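Local coordinates for aminotransferase, class V family protein (Trichomonas vaginalis, PDB 5F8V) that probably catalyses transfer of an amino group between O-phospho-L-serine and 2-oxoglutarate in serine biosynthesis, using pyridoxal 5'-phosphate as cofactor, at residues A272-K275 and E276-K279; N315-L318 and D319-A322. All coordinates share one frame; numbering follows the deposited sequence.

Contact 1 (A272-K275 and E276-K279); sequences ALNK and EKAK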
# COMPACT_ATOMS: atom_id res chain seq x y z
N ALA A 272 19.27 2.59 23.33
CA ALA A 272 20.60 3.08 23.75
C ALA A 272 21.38 3.72 22.60
O ALA A 272 21.98 4.78 22.79
CB ALA A 272 21.42 1.95 24.39
N LEU A 273 21.36 3.11 21.43
CA LEU A 273 22.08 3.66 20.27
C LEU A 273 21.44 4.96 19.76
O LEU A 273 22.13 5.90 19.41
CB LEU A 273 22.16 2.65 19.13
CG LEU A 273 23.00 1.40 19.44
CD1 LEU A 273 22.88 0.41 18.28
CD2 LEU A 273 24.46 1.73 19.72
N ASN A 274 20.11 5.00 19.76
CA ASN A 274 19.37 6.18 19.37
C ASN A 274 19.56 7.36 20.36
O ASN A 274 19.71 8.50 19.92
CB ASN A 274 17.91 5.84 19.16
CG ASN A 274 17.69 4.95 17.93
OD1 ASN A 274 18.46 4.98 16.96
ND2 ASN A 274 16.61 4.18 17.96
N LYS A 275 19.58 7.07 21.66
CA LYS A 275 19.92 8.08 22.68
C LYS A 275 21.34 8.63 22.52
O LYS A 275 21.57 9.83 22.71
CB LYS A 275 19.74 7.54 24.10
CG LYS A 275 18.30 7.47 24.55
CD LYS A 275 18.16 6.86 25.93
CE LYS A 275 16.72 6.95 26.39
NZ LYS A 275 16.45 5.97 27.47
N GLU A 276 22.29 7.76 22.19
CA GLU A 276 23.68 8.19 21.95
C GLU A 276 23.75 9.18 20.80
O GLU A 276 24.33 10.25 20.93
CB GLU A 276 24.60 7.01 21.64
CG GLU A 276 25.12 6.29 22.87
CD GLU A 276 25.87 5.02 22.51
OE1 GLU A 276 26.58 4.99 21.47
OE2 GLU A 276 25.76 4.04 23.29
N LYS A 277 23.17 8.79 19.66
CA LYS A 277 23.12 9.66 18.49
C LYS A 277 22.41 10.99 18.78
O LYS A 277 22.93 12.04 18.44
CB LYS A 277 22.47 8.93 17.31
CG LYS A 277 23.34 7.80 16.73
CD LYS A 277 22.66 7.12 15.55
CE LYS A 277 21.54 6.19 15.99
NZ LYS A 277 21.04 5.35 14.87
N ALA A 278 21.24 10.93 19.43
CA ALA A 278 20.47 12.14 19.76
C ALA A 278 21.23 13.11 20.67
O ALA A 278 21.22 14.31 20.43
CB ALA A 278 19.14 11.78 20.40
N LYS A 279 21.89 12.58 21.69
CA LYS A 279 22.67 13.38 22.65
C LYS A 279 23.78 14.19 21.96
O LYS A 279 23.94 15.38 22.22
CB LYS A 279 23.26 12.47 23.74
CG LYS A 279 23.93 13.18 24.90
CD LYS A 279 24.73 12.19 25.74
CE LYS A 279 25.32 12.84 26.99
NZ LYS A 279 24.26 13.16 28.00
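The flat amide of Asn274 meets Lys277 at its oxygen end: NZ of Lys277 lies 3.3 Å from OD1 of Asn274, nearly in line with the CG-OD1 bond. This is a weak hydrogen bond, and CE of Lys277 comes almost as near OD1 of Asn274, at 3.4 Å. The two side chains lie side by side and point the same way. What turns the lysine back along the helix is a kink in its chain at chi3 (-76°); its CG sits 3.5 Å from O of Leu273, with CE at a similar distance from that oxygen.

The ammonium has stronger partners elsewhere, the backbone oxygens of Tyr350 and Cys353. On the other side of the amide, ND2 of Asn274 bonds to OD1 of Asn351 and, weakly, to O of Ser184. Together these bonds fix which way round the amide sits and satisfy the polar ends of two buried residues. Arg302 and Met303 lie against the Asn274 side chain.

The second flat group, the carboxylate of Glu276, belongs to an exposed side chain. CG of Glu276 packs 3.5 Å from O of Ala272, and OE1 passes 4.3 Å from CD2 of Leu273, so it rests loosely on the previous turn. Lys275 is exposed too; its NZ makes a salt bridge with OD2 of Asp271, and its side chain touches Arg302.

Beneath the side chains run four regular bonds from residue i+4 to residue i. The straightest joins N of Lys277 to O of Leu273 (3.1 Å, 173°), and the shortest joins N of Ala278 to O of Asn274 (2.9 Å). Met355 and Val358 of helix 355-367 touch Lys277. Burying Asn274, Lys277 and Ala278 while exposing Ala272, Leu273, Lys275, Glu276 and Lys279 makes this an amphipathic alpha-helix.

Contact 2 (N315-L318 and D319-A322); sequences NKDL and DADA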
# COMPACT_ATOMS: atom_id res chain seq x y z
N ASN A 315 11.06 34.27 13.21
CA ASN A 315 11.53 35.10 12.09
C ASN A 315 12.05 34.25 10.93
O ASN A 315 13.22 33.89 10.90
CB ASN A 315 12.63 36.07 12.55
CG ASN A 315 12.20 36.93 13.73
OD1 ASN A 315 12.57 36.66 14.88
ND2 ASN A 315 11.39 37.95 13.46
N LYS A 316 11.17 33.94 9.98
CA LYS A 316 11.51 33.03 8.88
C LYS A 316 12.37 33.71 7.81
O LYS A 316 12.14 34.88 7.47
CB LYS A 316 10.24 32.45 8.22
CG LYS A 316 9.29 31.71 9.17
CD LYS A 316 9.93 30.52 9.87
CE LYS A 316 8.97 29.87 10.86
NZ LYS A 316 9.69 28.99 11.83
N ASP A 317 13.35 32.98 7.30
CA ASP A 317 14.26 33.46 6.26
C ASP A 317 14.82 32.24 5.55
O ASP A 317 15.78 31.61 6.02
CB ASP A 317 15.37 34.32 6.90
CG ASP A 317 16.26 35.04 5.87
OD1 ASP A 317 16.17 34.76 4.65
OD2 ASP A 317 17.07 35.87 6.30
N LEU A 318 14.21 31.91 4.41
CA LEU A 318 14.53 30.69 3.67
C LEU A 318 15.88 30.79 2.95
O LEU A 318 16.52 29.77 2.70
CB LEU A 318 13.42 30.35 2.65
CG LEU A 318 12.09 29.84 3.23
CD1 LEU A 318 11.22 30.97 3.75
CD2 LEU A 318 11.33 29.04 2.18
N ASP A 319 16.28 32.02 2.61
CA ASP A 319 17.59 32.27 2.00
C ASP A 319 18.73 32.01 2.99
O ASP A 319 19.71 31.37 2.62
CB ASP A 319 17.69 33.71 1.49
CG ASP A 319 16.75 33.98 0.33
OD1 ASP A 319 16.70 33.16 -0.61
OD2 ASP A 319 16.07 35.02 0.35
N ALA A 320 18.58 32.49 4.22
CA ALA A 320 19.57 32.23 5.29
C ALA A 320 19.62 30.75 5.67
O ALA A 320 20.70 30.21 5.90
CB ALA A 320 19.28 33.09 6.51
N ASP A 321 18.45 30.11 5.75
CA ASP A 321 18.36 28.66 5.92
C ASP A 321 19.10 27.93 4.79
O ASP A 321 19.88 27.01 5.04
CB ASP A 321 16.89 28.18 5.89
CG ASP A 321 16.09 28.58 7.13
OD1 ASP A 321 16.61 29.22 8.07
OD2 ASP A 321 14.89 28.24 7.14
N ALA A 322 18.84 28.34 3.55
CA ALA A 322 19.43 27.71 2.37
C ALA A 322 20.96 27.65 2.39
O ALA A 322 21.54 26.72 1.84
CB ALA A 322 18.95 28.39 1.09
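Helix 318-329 begins with an aspartate N-cap: Asp317 reaches forward with its carboxylate to the first turn, where OD1 of Asp317 accepts from N of Ala320. The bond is long and weak at 3.3 Å, though its N-H points almost straight at the oxygen (166°). Because CG of Asp317 stands opposite the backbone N (chi1 -172°), the carboxylate swings forward alongside the helix start instead of back along the incoming loop. Its second oxygen, OD2, rests against the methyl group of Ala320, with CB of Ala320 3.6 Å away.

Asp319 follows with another acid. Its OD2 is 4.3 Å from OD1 of Asp317, two like charges close together whose repulsion the partial positive charge at a helix N-terminus would probably ease. CB of Asp319 approaches OD1 of Asp317 as well, at 3.7 Å.

As in an ordinary alpha-helical first turn, the capping residue also offers its backbone oxygen: N of Asp321 bonds to O of Asp317 at 3.1 Å. One residue on, N of Ala322 reaches O of Leu318 at 2.9 Å, and the methyl of Ala322 packs close to the same oxygen.

Asp321 is the buried acid of the group. Its CG lies 3.2 Å from O of Asp317, an approach brought about by CG standing opposite its own carbonyl carbon (chi1 -71°). OD1 of Asp321 and O of Asp317 are two acceptors and do not bond; the carboxylate is instead held by others, OD1 in a salt bridge to NE of Arg309 and OD2 by N of Gly344, just before strand 345-348. Arg309 also touches the side chains of Asp317 and Ala320 and bonds through NH2 to O of Asn315.

Both contacts are local, each within one continuous run of chain, but one lies in the body of one helix and the other at the start of another. Contact 1, in helix 267-286, is partly buried, its centre about 17 Å from the centre of the chain; contact 2, opening helix 318-329, is a surface contact with its centre about 28 Å from it. Their centres are 29 Å apart and they do not touch. In contact 1 a lysine and an amide tie the helix to neighbouring loops. Contact 2 is dominated by acids, one capping the helix and one reaching an arginine and a backbone N-H. Contact 1 buries Asn274 and Lys277, where contact 2 buries a carboxylate, Asp321.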